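PDB 3TR6: O-methyltransferase, which probably transfers methyl groups from S-adenosylmethionine to hydroxyl oxygens of its substrates. Local coordinates for residues A[64-69]-A[87-92]; A[205-210]-A[219-224]. All blocks are in the same frame, centred on the assembly; numbering follows the deposited sequence.

Contact 1: A[64-69]-A[87-92]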
loop_
_atom_site.group_PDB
_atom_site.type_symbol
_atom_site.label_atom_id
_atom_site.label_comp_id
_atom_site.label_asym_id
_atom_site.label_seq_id
_atom_site.Cartn_x
_atom_site.Cartn_y
_atom_site.Cartn_z
ATOM N N GLN A 64 7.557 -7.290 -8.858
ATOM C CA GLN A 64 8.339 -7.486 -10.066
ATOM C C GLN A 64 7.376 -7.867 -11.182
ATOM O O GLN A 64 7.537 -8.897 -11.840
ATOM C CB GLN A 64 9.384 -8.578 -9.860
ATOM C CG GLN A 64 10.769 -8.179 -10.308
ATOM C CD GLN A 64 11.332 -7.054 -9.477
ATOM O OE1 GLN A 64 11.638 -7.235 -8.300
ATOM N NE2 GLN A 64 11.463 -5.879 -10.079
ATOM N N ALA A 65 6.359 -7.036 -11.371
ATOM C CA ALA A 65 5.315 -7.300 -12.349
ATOM C C ALA A 65 5.868 -7.213 -13.765
ATOM O O ALA A 65 6.476 -6.212 -14.142
ATOM C CB ALA A 65 4.164 -6.330 -12.160
ATOM N N LYS A 66 5.658 -8.267 -14.547
ATOM C CA LYS A 66 6.179 -8.327 -15.909
ATOM C C LYS A 66 5.072 -8.153 -16.944
ATOM O O LYS A 66 5.341 -7.944 -18.125
ATOM C CB LYS A 66 6.932 -9.639 -16.139
ATOM C CG LYS A 66 8.118 -9.832 -15.204
ATOM C CD LYS A 66 8.765 -11.194 -15.392
ATOM C CE LYS A 66 9.830 -11.463 -14.337
ATOM N NZ LYS A 66 10.947 -10.481 -14.401
ATOM N N LYS A 67 3.827 -8.234 -16.486
ATOM C CA LYS A 67 2.669 -8.064 -17.354
ATOM C C LYS A 67 1.588 -7.237 -16.666
ATOM O O LYS A 67 0.914 -7.714 -15.750
ATOM C CB LYS A 67 2.100 -9.422 -17.764
ATOM C CG LYS A 67 2.806 -10.078 -18.934
ATOM C CD LYS A 67 1.961 -11.223 -19.460
ATOM C CE LYS A 67 2.300 -11.570 -20.898
ATOM N NZ LYS A 67 1.258 -12.455 -21.495
ATOM N N VAL A 68 1.420 -6.002 -17.123
ATOM C CA VAL A 68 0.497 -5.067 -16.495
ATOM C C VAL A 68 -0.561 -4.580 -17.476
ATOM O O VAL A 68 -0.285 -4.391 -18.660
ATOM C CB VAL A 68 1.255 -3.839 -15.941
ATOM C CG1 VAL A 68 0.282 -2.797 -15.405
ATOM C CG2 VAL A 68 2.242 -4.266 -14.868
ATOM N N ILE A 69 -1.779 -4.390 -16.982
ATOM C CA ILE A 69 -2.816 -3.750 -17.779
ATOM C C ILE A 69 -3.242 -2.431 -17.146
ATOM O O ILE A 69 -3.443 -2.341 -15.935
ATOM C CB ILE A 69 -4.055 -4.640 -17.961
ATOM C CG1 ILE A 69 -3.659 -6.008 -18.518
ATOM C CG2 ILE A 69 -5.046 -3.962 -18.890
ATOM C CD1 ILE A 69 -4.840 -6.916 -18.793
ATOM N N PRO A 87 10.234 -3.991 -14.817
ATOM C CA PRO A 87 11.541 -4.628 -15.005
ATOM C C PRO A 87 11.874 -4.714 -16.494
ATOM O O PRO A 87 10.984 -4.503 -17.320
ATOM C CB PRO A 87 11.346 -6.022 -14.398
ATOM C CG PRO A 87 9.874 -6.244 -14.388
ATOM C CD PRO A 87 9.254 -4.899 -14.200
ATOM N N LYS A 88 13.127 -5.013 -16.825
ATOM C CA LYS A 88 13.601 -4.943 -18.211
ATOM C C LYS A 88 12.710 -5.691 -19.203
ATOM O O LYS A 88 12.544 -5.261 -20.344
ATOM C CB LYS A 88 15.042 -5.451 -18.323
ATOM C CG LYS A 88 15.199 -6.946 -18.080
ATOM C CD LYS A 88 16.571 -7.444 -18.523
ATOM C CE LYS A 88 16.774 -7.259 -20.022
ATOM N NZ LYS A 88 18.074 -7.823 -20.489
ATOM N N ASP A 89 12.138 -6.805 -18.761
ATOM C CA ASP A 89 11.346 -7.664 -19.636
ATOM C C ASP A 89 9.846 -7.504 -19.410
ATOM O O ASP A 89 9.054 -8.348 -19.832
ATOM C CB ASP A 89 11.751 -9.129 -19.448
ATOM C CG ASP A 89 11.638 -9.590 -17.997
ATOM O OD1 ASP A 89 12.087 -8.849 -17.091
ATOM O OD2 ASP A 89 11.094 -10.692 -17.758
ATOM N N GLY A 90 9.457 -6.424 -18.742
ATOM C CA GLY A 90 8.057 -6.188 -18.442
ATOM C C GLY A 90 7.351 -5.413 -19.535
ATOM O O GLY A 90 7.968 -4.623 -20.248
ATOM N N THR A 91 6.051 -5.648 -19.676
ATOM C CA THR A 91 5.249 -4.905 -20.637
ATOM C C THR A 91 3.940 -4.442 -20.015
ATOM O O THR A 91 3.430 -5.057 -19.077
ATOM C CB THR A 91 4.950 -5.726 -21.911
ATOM O OG1 THR A 91 4.222 -6.915 -21.572
ATOM C CG2 THR A 91 6.244 -6.095 -22.624
ATOM N N LEU A 92 3.406 -3.347 -20.545
ATOM C CA LEU A 92 2.143 -2.800 -20.079
ATOM C C LEU A 92 1.288 -2.429 -21.276
ATOM O O LEU A 92 1.742 -1.721 -22.175
ATOM C CB LEU A 92 2.386 -1.564 -19.199
ATOM C CG LEU A 92 1.184 -0.869 -18.537
ATOM C CD1 LEU A 92 1.627 -0.084 -17.309
ATOM C CD2 LEU A 92 0.425 0.035 -19.514
#

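Contact 2: A[205-210]-A[219-224]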
loop_
_atom_site.group_PDB
_atom_site.type_symbol
_atom_site.label_atom_id
_atom_site.label_comp_id
_atom_site.label_asym_id
_atom_site.label_seq_id
_atom_site.Cartn_x
_atom_site.Cartn_y
_atom_site.Cartn_z
ATOM N N GLU A 205 -14.599 -13.607 -1.425
ATOM C CA GLU A 205 -13.648 -14.529 -0.811
ATOM C C GLU A 205 -12.619 -15.068 -1.796
ATOM O O GLU A 205 -11.823 -15.941 -1.455
ATOM C CB GLU A 205 -14.384 -15.680 -0.125
ATOM C CG GLU A 205 -14.851 -15.350 1.285
ATOM C CD GLU A 205 -15.822 -16.375 1.832
ATOM O OE1 GLU A 205 -16.257 -17.253 1.055
ATOM O OE2 GLU A 205 -16.154 -16.305 3.035
ATOM N N ARG A 206 -12.635 -14.542 -3.016
ATOM C CA ARG A 206 -11.667 -14.927 -4.031
ATOM C C ARG A 206 -10.399 -14.089 -3.916
ATOM O O ARG A 206 -9.392 -14.368 -4.572
ATOM C CB ARG A 206 -12.272 -14.746 -5.418
ATOM C CG ARG A 206 -13.537 -15.543 -5.645
ATOM C CD ARG A 206 -14.169 -15.195 -6.970
ATOM N NE ARG A 206 -14.729 -13.849 -6.964
ATOM C CZ ARG A 206 -15.366 -13.302 -7.990
ATOM N NH1 ARG A 206 -15.526 -13.990 -9.111
ATOM N NH2 ARG A 206 -15.841 -12.067 -7.896
ATOM N N VAL A 207 -10.458 -13.060 -3.075
ATOM C CA VAL A 207 -9.362 -12.109 -2.948
ATOM C C VAL A 207 -9.061 -11.752 -1.499
ATOM O O VAL A 207 -9.893 -11.939 -0.614
ATOM C CB VAL A 207 -9.673 -10.794 -3.694
ATOM C CG1 VAL A 207 -9.872 -11.047 -5.171
ATOM C CG2 VAL A 207 -10.907 -10.129 -3.093
ATOM N N ASP A 208 -7.852 -11.250 -1.271
ATOM C CA ASP A 208 -7.527 -10.520 -0.054
ATOM C C ASP A 208 -7.436 -9.059 -0.462
ATOM O O ASP A 208 -6.879 -8.740 -1.512
ATOM C CB ASP A 208 -6.195 -10.989 0.537
ATOM C CG ASP A 208 -6.283 -12.376 1.149
ATOM O OD1 ASP A 208 -7.288 -12.664 1.833
ATOM O OD2 ASP A 208 -5.351 -13.182 0.935
HETATM N N MSE A 209 -7.989 -8.166 0.348
HETATM C CA MSE A 209 -8.081 -6.774 -0.075
HETATM C C MSE A 209 -7.758 -5.743 0.998
HETATM O O MSE A 209 -7.551 -6.069 2.169
HETATM C CB MSE A 209 -9.453 -6.492 -0.704
HETATM C CG MSE A 209 -10.646 -6.793 0.196
HETATM SE SE MSE A 209 -11.066 -5.334 1.424
HETATM C CE MSE A 209 -11.685 -3.999 0.142
ATOM N N ILE A 210 -7.706 -4.491 0.567
ATOM C CA ILE A 210 -7.447 -3.368 1.447
ATOM C C ILE A 210 -7.883 -2.120 0.692
ATOM O O ILE A 210 -7.810 -2.081 -0.538
ATOM C CB ILE A 210 -5.954 -3.277 1.808
ATOM C CG1 ILE A 210 -5.733 -2.357 3.011
ATOM C CG2 ILE A 210 -5.144 -2.802 0.616
ATOM C CD1 ILE A 210 -6.198 -2.941 4.321
ATOM N N THR A 219 -8.531 0.686 -3.890
ATOM C CA THR A 219 -8.755 -0.674 -3.417
ATOM C C THR A 219 -7.762 -1.623 -4.068
ATOM O O THR A 219 -7.577 -1.602 -5.284
ATOM C CB THR A 219 -10.186 -1.160 -3.709
ATOM O OG1 THR A 219 -11.111 -0.372 -2.960
ATOM C CG2 THR A 219 -10.356 -2.621 -3.312
ATOM N N LEU A 220 -7.110 -2.439 -3.250
ATOM C CA LEU A 220 -6.222 -3.472 -3.760
ATOM C C LEU A 220 -6.821 -4.837 -3.458
ATOM O O LEU A 220 -7.209 -5.111 -2.327
ATOM C CB LEU A 220 -4.838 -3.357 -3.132
ATOM C CG LEU A 220 -4.192 -1.978 -3.230
ATOM C CD1 LEU A 220 -2.849 -1.957 -2.515
ATOM C CD2 LEU A 220 -4.041 -1.553 -4.683
ATOM N N ALA A 221 -6.906 -5.683 -4.479
ATOM C CA ALA A 221 -7.446 -7.027 -4.321
ATOM C C ALA A 221 -6.487 -8.062 -4.904
ATOM O O ALA A 221 -6.296 -8.133 -6.118
ATOM C CB ALA A 221 -8.812 -7.131 -4.975
ATOM N N ARG A 222 -5.878 -8.853 -4.025
ATOM C CA ARG A 222 -4.980 -9.921 -4.444
ATOM C C ARG A 222 -5.746 -11.221 -4.683
ATOM O O ARG A 222 -6.454 -11.706 -3.801
ATOM C CB ARG A 222 -3.894 -10.137 -3.391
ATOM C CG ARG A 222 -2.899 -11.225 -3.737
ATOM C CD ARG A 222 -1.968 -11.513 -2.573
ATOM N NE ARG A 222 -1.030 -12.580 -2.902
ATOM C CZ ARG A 222 -1.281 -13.872 -2.728
ATOM N NH1 ARG A 222 -2.441 -14.260 -2.215
ATOM N NH2 ARG A 222 -0.370 -14.774 -3.064
ATOM N N LYS A 223 -5.599 -11.780 -5.880
ATOM C CA LYS A 223 -6.255 -13.033 -6.233
ATOM C C LYS A 223 -5.660 -14.203 -5.445
ATOM O O LYS A 223 -4.483 -14.535 -5.602
ATOM C CB LYS A 223 -6.133 -13.285 -7.739
ATOM C CG LYS A 223 -6.925 -14.482 -8.237
ATOM C CD LYS A 223 -6.766 -14.665 -9.738
ATOM C CE LYS A 223 -7.592 -15.840 -10.244
ATOM N NZ LYS A 223 -7.363 -16.098 -11.692
ATOM N N LYS A 224 -6.482 -14.821 -4.599
ATOM C CA LYS A 224 -6.032 -15.901 -3.722
ATOM C C LYS A 224 -5.704 -17.195 -4.458
ATOM O O LYS A 224 -6.158 -17.426 -5.584
ATOM C CB LYS A 224 -7.062 -16.177 -2.621
ATOM C CG LYS A 224 -7.260 -15.023 -1.667
ATOM C CD LYS A 224 -7.733 -15.485 -0.300
ATOM C CE LYS A 224 -9.127 -16.078 -0.356
ATOM N NZ LYS A 224 -9.770 -16.089 0.992
#

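Contact 1: A[64-69]-A[87-92]
The side chain of Lys66 lies across Pro87 and Asp89, its CG 4.1 Å from CG of Pro87 and its CD 3.4 Å from OD2 of Asp89. The chain stays extended to CE and bends only at its last torsion (chi4 -62°), which sets NZ before both carboxylate oxygens; the salt bridge is loose, NZ standing 3.3 Å from OD1 of Asp89, and the two hydrogen bonds within it are weak. Asp89 belongs to the type I turn 87-90, closed by the bond from Gly90 N to Pro87 O. Past the turn the strands pair in parallel. Lys66 O accepts a hydrogen bond from Thr91 N at 2.9 Å, and Thr91 O in turn receives Val68 N at 3.0 Å. On the face of Val68 and Leu92, CG1 of Val68, anti to its backbone N (chi1 174°), meets CD1 of Leu92 at 3.6 Å; Met82 of helix 77-83 and Leu86 cover this buried pair. On the other edge of strand 67-71, the backbone of Lys67 hydrogen-bonds with that of Asp142 of strand 141-146. Strand 67-71, helix 77-83 and strand 91-96 form a beta-alpha-beta unit, characteristic of the Rossmann-like fold of S-adenosylmethionine-dependent methyltransferases.

Contact 2: A[205-210]-A[219-224]
A beta hairpin of strands 207-212 and 218-223 brings these segments together antiparallel; the axes of the short segments 207-210 and 219-223 come within 4.4 Å, their directions 161° apart. Asp208 and Arg222 form a hydrogen-bonded pair, with Asp208 N donating to Arg222 O at 2.9 Å and Arg222 N to Asp208 O at 2.7 Å. Ile210 and Leu220 repeat this two-bond pattern, and Lys224 N donates to Arg206 O, extending the pairing beyond the strand end. The intervening pairs, Val207 with Lys223 and Met209 with Ala221, are non-hydrogen-bonded.

On the face of Val207, Met209 and Ala221, CB of Ala221 lies 4.0 Å from CB of Val207. The chain of the selenomethionine Met209 is folded at chi2 (84°) and chi3 (68°), the latter placing CE 3.9 Å from CG2 of Thr219, where the two side chains cross obliquely. Helices 153-163 and 189-203 pack on this face through Tyr157, Leu161 and Val201. On the reverse face Ile210 and Leu220 lie side by side, pointing the same way, with CG2 of Ile210 3.8 Å from CB of Leu220. Lys224 crosses Asp208 at about a right angle, laying CD 3.5 Å from Asp208 OD2. Its NZ remains beyond salt-bridge distance of the carboxylate, as does NH1 of Arg222; with Lys61 of the second subunit, a long, weak ion-pair partner of OD2, these charges would probably favour ionised Asp208.

On this reverse face Leu58 of the second subunit packs on Asp208 and its Lys61 on Arg222. Arg25 and Gln54 of that subunit donate to the backbone oxygens of Val207 and Met209. Strand 218-223, inserted antiparallel between 168-173 and 207-212 in the order 3-2-1-4-5-7-6, is the reversed strand characteristic of the class I methyltransferase fold; here the hairpin also forms part of the dimer interface.

In the fold
Both contacts belong to one seven-stranded mixed sheet, their centres about 20 Å apart and their nearest atoms about 11 Å apart without touching. They follow in series along the chain: contact 1 joins strands 67-71 and 91-96 in the parallel part, while contact 2 pairs the last two strands of the chain at one edge of the sheet, whereas strand 118-122 still lies outside contact 1. Strands 141-146 and 168-173 lie between the two pairs in the sheet. S-adenosyl-L-homocysteine is nearer contact 1, about 10 Å from the side chain of Leu92 and about 13 Å from that of Leu220. Across the dimer the regions meet: Gln64 of one subunit makes a weak hydrogen bond to Arg222 of the other.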